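Local structure of KaiC domain-containing protein (Pyrococcus horikoshii, 2ZTS) at residues C[62-67]-C[138-143]; C[50-55]-C[83-88]. The protein probably binds ATP as a KaiC-like member of the P-loop NTPases, with ADP and magnesium seen bound. One frame throughout, in Å; residues are numbered along the deposited sequence.

Interaction 1 of 2, residues C[62-67]-C[138-143]; sequences GVFVTL and RLVIDS
Phe64 and Val140 meet on one face of a parallel strand pair. CG of Phe64 stands anti to the backbone N (chi1 -166°), which turns the ring across to strand 138-142. Val140 CG1 lies over one ring face, 3.9 Å from the centroid of the Phe64 ring, a CH-pi contact. The edge of the ring faces Asp142, whose OD1 is 4.0 Å from Phe64 CZ. The Phe64 ring and the Asp142 carboxylate stand almost at right angles. An alanine in place of Phe64 would probably leave Val140 CG1 without its ring face and open a gap between Val140, Asp142 and Ala48 of helix 43-58.

Asp142 OD1 takes a hydrogen bond from a water, 2.8 Å away, and the same water accepts from Thr66 OG1. OD1 also bonds Thr44 OG1, and OD2 bonds Thr178 OG1, so both carboxylate oxygens are held. On the other face, Leu139 CD1 leans toward strand 62-66, with CG anti to the backbone N (chi1 174°). CD1 lies 3.7 Å from Val65 CG2 and also touches Val63, whose side chain runs alongside. Helix 120-134 packs on Val63 and Val65.

Five backbone hydrogen bonds join the strands, from Val63 N to Arg138 O at one end to Leu67 N to Asp142 O (3.2 Å) at the other. A cis peptide precedes Ser143, which caps the next helix. These are neighbouring strands of the parallel P-loop NTPase core. The side chain of Asp142, a magnesium-site residue, lies about 4 Å from the bound magnesium (nearest atoms), so its hold is probably indirect. Its strand-end position is consistent with a Walker B aspartate.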
# COMPACT_ATOMS: atom_id res chain seq x y z
N GLY C 62 26.68 -23.42 23.69
CA GLY C 62 25.71 -22.80 22.80
C GLY C 62 25.36 -23.56 21.54
O GLY C 62 26.18 -24.27 20.96
N VAL C 63 24.12 -23.42 21.13
CA VAL C 63 23.65 -24.00 19.90
C VAL C 63 23.32 -22.90 18.86
O VAL C 63 22.47 -22.08 19.09
CB VAL C 63 22.44 -24.89 20.13
CG1 VAL C 63 21.96 -25.46 18.83
CG2 VAL C 63 22.76 -26.02 21.13
N PHE C 64 23.97 -22.92 17.72
CA PHE C 64 23.66 -22.04 16.64
C PHE C 64 22.92 -22.82 15.61
O PHE C 64 23.48 -23.71 14.95
CB PHE C 64 24.95 -21.44 16.12
CG PHE C 64 24.76 -20.25 15.21
CD1 PHE C 64 25.17 -19.01 15.62
CD2 PHE C 64 24.24 -20.41 13.91
CE1 PHE C 64 24.98 -17.90 14.80
CE2 PHE C 64 24.07 -19.31 13.07
CZ PHE C 64 24.47 -18.03 13.53
N VAL C 65 21.63 -22.51 15.45
CA VAL C 65 20.81 -23.17 14.44
C VAL C 65 20.82 -22.24 13.24
O VAL C 65 20.52 -21.07 13.41
CB VAL C 65 19.40 -23.33 14.90
CG1 VAL C 65 18.53 -23.95 13.86
CG2 VAL C 65 19.34 -24.07 16.27
N THR C 66 21.14 -22.75 12.04
CA THR C 66 21.04 -21.98 10.84
C THR C 66 20.38 -22.68 9.66
O THR C 66 20.67 -23.80 9.34
CB THR C 66 22.45 -21.43 10.46
OG1 THR C 66 22.42 -20.83 9.16
CG2 THR C 66 23.53 -22.48 10.44
N LEU C 67 19.43 -21.98 9.03
CA LEU C 67 18.84 -22.42 7.76
C LEU C 67 19.16 -21.40 6.66
O LEU C 67 18.68 -21.49 5.53
CB LEU C 67 17.31 -22.61 7.99
CG LEU C 67 16.66 -24.00 8.20
CD1 LEU C 67 17.58 -25.22 8.17
CD2 LEU C 67 15.81 -24.01 9.42
N ARG C 138 22.77 -21.17 25.73
CA ARG C 138 22.60 -20.14 24.71
C ARG C 138 22.09 -20.79 23.43
O ARG C 138 22.47 -21.91 23.10
CB ARG C 138 23.92 -19.46 24.47
CG ARG C 138 24.32 -18.46 25.51
CD ARG C 138 25.58 -17.70 25.20
NE ARG C 138 26.12 -17.16 26.44
CZ ARG C 138 26.65 -15.96 26.61
NH1 ARG C 138 26.80 -15.12 25.62
NH2 ARG C 138 27.06 -15.59 27.83
N LEU C 139 21.22 -20.10 22.71
CA LEU C 139 20.60 -20.65 21.49
C LEU C 139 20.41 -19.53 20.46
O LEU C 139 20.04 -18.44 20.82
CB LEU C 139 19.26 -21.32 21.83
CG LEU C 139 18.43 -21.82 20.63
CD1 LEU C 139 19.15 -22.86 19.79
CD2 LEU C 139 17.07 -22.35 21.14
N VAL C 140 20.66 -19.81 19.20
CA VAL C 140 20.40 -18.86 18.09
C VAL C 140 19.63 -19.61 17.02
O VAL C 140 19.95 -20.75 16.74
CB VAL C 140 21.72 -18.35 17.49
CG1 VAL C 140 21.51 -17.72 16.13
CG2 VAL C 140 22.37 -17.35 18.42
N ILE C 141 18.59 -18.98 16.47
CA ILE C 141 17.93 -19.45 15.28
C ILE C 141 18.05 -18.32 14.28
O ILE C 141 17.42 -17.27 14.40
CB ILE C 141 16.46 -19.84 15.55
CG1 ILE C 141 16.42 -20.92 16.70
CG2 ILE C 141 15.76 -20.30 14.26
CD1 ILE C 141 15.06 -21.55 16.96
N ASP C 142 18.94 -18.53 13.33
CA ASP C 142 19.17 -17.64 12.22
C ASP C 142 18.66 -18.37 11.00
O ASP C 142 19.34 -19.19 10.50
CB ASP C 142 20.67 -17.40 12.11
CG ASP C 142 21.02 -16.25 11.22
OD1 ASP C 142 22.20 -16.21 10.79
OD2 ASP C 142 20.19 -15.32 10.96
N SER C 143 17.45 -18.11 10.51
CA SER C 143 16.63 -16.98 10.85
C SER C 143 15.20 -17.45 10.69
O SER C 143 14.93 -18.51 10.10
CB SER C 143 16.89 -15.87 9.83
OG SER C 143 16.32 -16.24 8.56
O HOH W 1 23.63 -18.29 9.54

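Interaction 2 of 2, residues C[50-55]-C[83-88]; sequences FIYKGA and WDFEKY
Tyr52 has CG anti to its backbone N (chi1 -175°), which sends the ring out from helix 43-58 to segment 83-88. Trp83 has CG anti to its carbonyl carbon (chi1 -54°), which brings CG over one face of the phenol. Trp83 CB sits over the centre of the Tyr52 ring, 3.4 Å from its centroid, as a CH-pi contact. The five-membered ring of Trp83 is near parallel to the phenol, at 26°, but slid aside with little overlap. Tyr52 CE2 and Trp83 CD1 are 3.3 Å apart.

The phenol oxygen is also held. Asp84 N donates to Tyr52 OH at 3.0 Å, just before helix 85-90. Asp84 OD1 then accepts from Lys87 N and caps that helix. The OH lies at the edge of the Tyr88 ring, 3.6 Å from Tyr88 CE2. Closer to helix 43-58, Tyr52 CB packs on Phe85 CZ at 3.7 Å, and Tyr52 CD1 lies over a face of the Phe85 ring. The four rings form an aromatic cluster.

Ile94 of strand 94-97 touches Tyr52, Phe85 and Tyr88. Met78 of helix 71-79 packs on Trp83 and Phe85. The cluster thus joins helix 43-58, helix 85-90, helix 71-79 and the edge of the sheet.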
# COMPACT_ATOMS: atom_id res chain seq x y z
N PHE C 50 27.58 -13.94 20.04
CA PHE C 50 26.89 -14.33 21.27
C PHE C 50 27.20 -15.78 21.59
O PHE C 50 27.46 -16.08 22.75
CB PHE C 50 25.37 -14.09 21.11
CG PHE C 50 24.48 -14.68 22.20
CD1 PHE C 50 24.41 -14.12 23.47
CD2 PHE C 50 23.56 -15.65 21.90
CE1 PHE C 50 23.54 -14.59 24.42
CE2 PHE C 50 22.65 -16.12 22.87
CZ PHE C 50 22.64 -15.58 24.11
N ILE C 51 27.08 -16.68 20.62
CA ILE C 51 27.31 -18.10 20.88
C ILE C 51 28.80 -18.37 21.09
O ILE C 51 29.19 -19.03 22.05
CB ILE C 51 26.82 -18.99 19.73
CG1 ILE C 51 25.31 -18.91 19.55
CG2 ILE C 51 27.19 -20.47 19.97
CD1 ILE C 51 24.51 -19.34 20.74
N TYR C 52 29.61 -17.82 20.20
CA TYR C 52 31.04 -18.06 20.23
C TYR C 52 31.70 -17.50 21.47
O TYR C 52 32.51 -18.18 22.09
CB TYR C 52 31.74 -17.48 19.04
CG TYR C 52 33.20 -17.84 19.01
CD1 TYR C 52 33.58 -19.11 18.66
CD2 TYR C 52 34.18 -16.92 19.35
CE1 TYR C 52 34.95 -19.49 18.66
CE2 TYR C 52 35.57 -17.29 19.34
CZ TYR C 52 35.94 -18.57 18.99
OH TYR C 52 37.27 -19.00 18.96
N LYS C 53 31.39 -16.25 21.80
CA LYS C 53 31.90 -15.64 23.01
C LYS C 53 31.28 -16.27 24.26
O LYS C 53 31.92 -16.40 25.29
CB LYS C 53 31.68 -14.13 23.04
CG LYS C 53 32.52 -13.37 22.06
CD LYS C 53 34.01 -13.66 22.26
CE LYS C 53 34.92 -12.61 21.66
NZ LYS C 53 36.32 -13.10 21.65
N GLY C 54 30.01 -16.63 24.19
CA GLY C 54 29.44 -17.39 25.26
C GLY C 54 30.36 -18.57 25.62
O GLY C 54 30.71 -18.72 26.78
N ALA C 55 30.74 -19.36 24.64
CA ALA C 55 31.56 -20.54 24.84
C ALA C 55 33.03 -20.25 25.23
O ALA C 55 33.57 -20.88 26.15
CB ALA C 55 31.53 -21.43 23.59
N TRP C 83 37.46 -16.42 14.89
CA TRP C 83 36.67 -17.32 15.75
C TRP C 83 36.74 -18.70 15.17
O TRP C 83 36.35 -18.95 14.00
CB TRP C 83 35.20 -16.88 15.94
CG TRP C 83 35.00 -15.43 16.43
CD1 TRP C 83 35.82 -14.71 17.26
CD2 TRP C 83 33.87 -14.57 16.16
NE1 TRP C 83 35.27 -13.48 17.53
CE2 TRP C 83 34.08 -13.37 16.87
CE3 TRP C 83 32.70 -14.70 15.42
CZ2 TRP C 83 33.21 -12.30 16.78
CZ3 TRP C 83 31.83 -13.67 15.35
CH2 TRP C 83 32.08 -12.48 16.02
N ASP C 84 37.26 -19.60 16.02
CA ASP C 84 37.46 -21.01 15.71
C ASP C 84 36.27 -21.85 16.24
O ASP C 84 36.29 -22.44 17.35
CB ASP C 84 38.80 -21.44 16.33
CG ASP C 84 39.30 -22.80 15.80
OD1 ASP C 84 38.52 -23.59 15.25
OD2 ASP C 84 40.47 -23.16 15.90
N PHE C 85 35.20 -21.90 15.44
CA PHE C 85 34.00 -22.61 15.86
C PHE C 85 34.33 -24.10 16.05
O PHE C 85 33.90 -24.73 17.05
CB PHE C 85 32.82 -22.40 14.89
CG PHE C 85 31.96 -21.23 15.23
CD1 PHE C 85 32.38 -19.93 14.97
CD2 PHE C 85 30.76 -21.41 15.88
CE1 PHE C 85 31.57 -18.83 15.33
CE2 PHE C 85 29.95 -20.31 16.24
CZ PHE C 85 30.38 -19.03 15.98
N GLU C 86 35.06 -24.67 15.11
CA GLU C 86 35.25 -26.11 15.19
C GLU C 86 35.98 -26.55 16.48
O GLU C 86 35.64 -27.60 17.07
CB GLU C 86 35.82 -26.69 13.91
CG GLU C 86 37.28 -26.41 13.59
CD GLU C 86 37.78 -27.27 12.42
OE1 GLU C 86 39.01 -27.27 12.13
OE2 GLU C 86 36.93 -27.96 11.79
N LYS C 87 36.93 -25.73 16.96
CA LYS C 87 37.63 -26.03 18.21
C LYS C 87 36.62 -26.28 19.33
O LYS C 87 36.71 -27.28 20.05
CB LYS C 87 38.59 -24.89 18.55
CG LYS C 87 39.37 -25.10 19.86
CD LYS C 87 40.00 -23.79 20.34
CE LYS C 87 40.82 -23.99 21.61
NZ LYS C 87 39.95 -24.46 22.75
N TYR C 88 35.61 -25.41 19.46
CA TYR C 88 34.63 -25.56 20.55
C TYR C 88 33.60 -26.64 20.29
O TYR C 88 33.10 -27.24 21.23
CB TYR C 88 34.02 -24.19 20.95
CG TYR C 88 35.06 -23.29 21.57
CD1 TYR C 88 35.38 -23.38 22.91
CD2 TYR C 88 35.79 -22.42 20.79
CE1 TYR C 88 36.39 -22.62 23.45
CE2 TYR C 88 36.76 -21.63 21.31
CZ TYR C 88 37.07 -21.74 22.65
OH TYR C 88 38.05 -20.91 23.17

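Overall arrangement
The centres of the two interactions are about 12 Å apart. Their segments alternate along the chain: 50-55, 62-67, 83-88, then 138-143. Interaction 1 lies within the mixed sheet, its centre about 6 Å from the centre of the chain. The centre of interaction 2 lies farther out, at about 13 Å. Helix 43-58, which follows the P-loop, links them. Ile51 packs on Arg138 and Val140, and Arg138 NH1 probably bonds Phe50 O, at 3.1 Å. Tyr52 of the same helix reaches segment 83-88. Strand 94-97 pairs with strand 62-66 and also borders interaction 2. The helix that begins with nucleotide-binding residues is thus packed against both the sheet and helix 85-90.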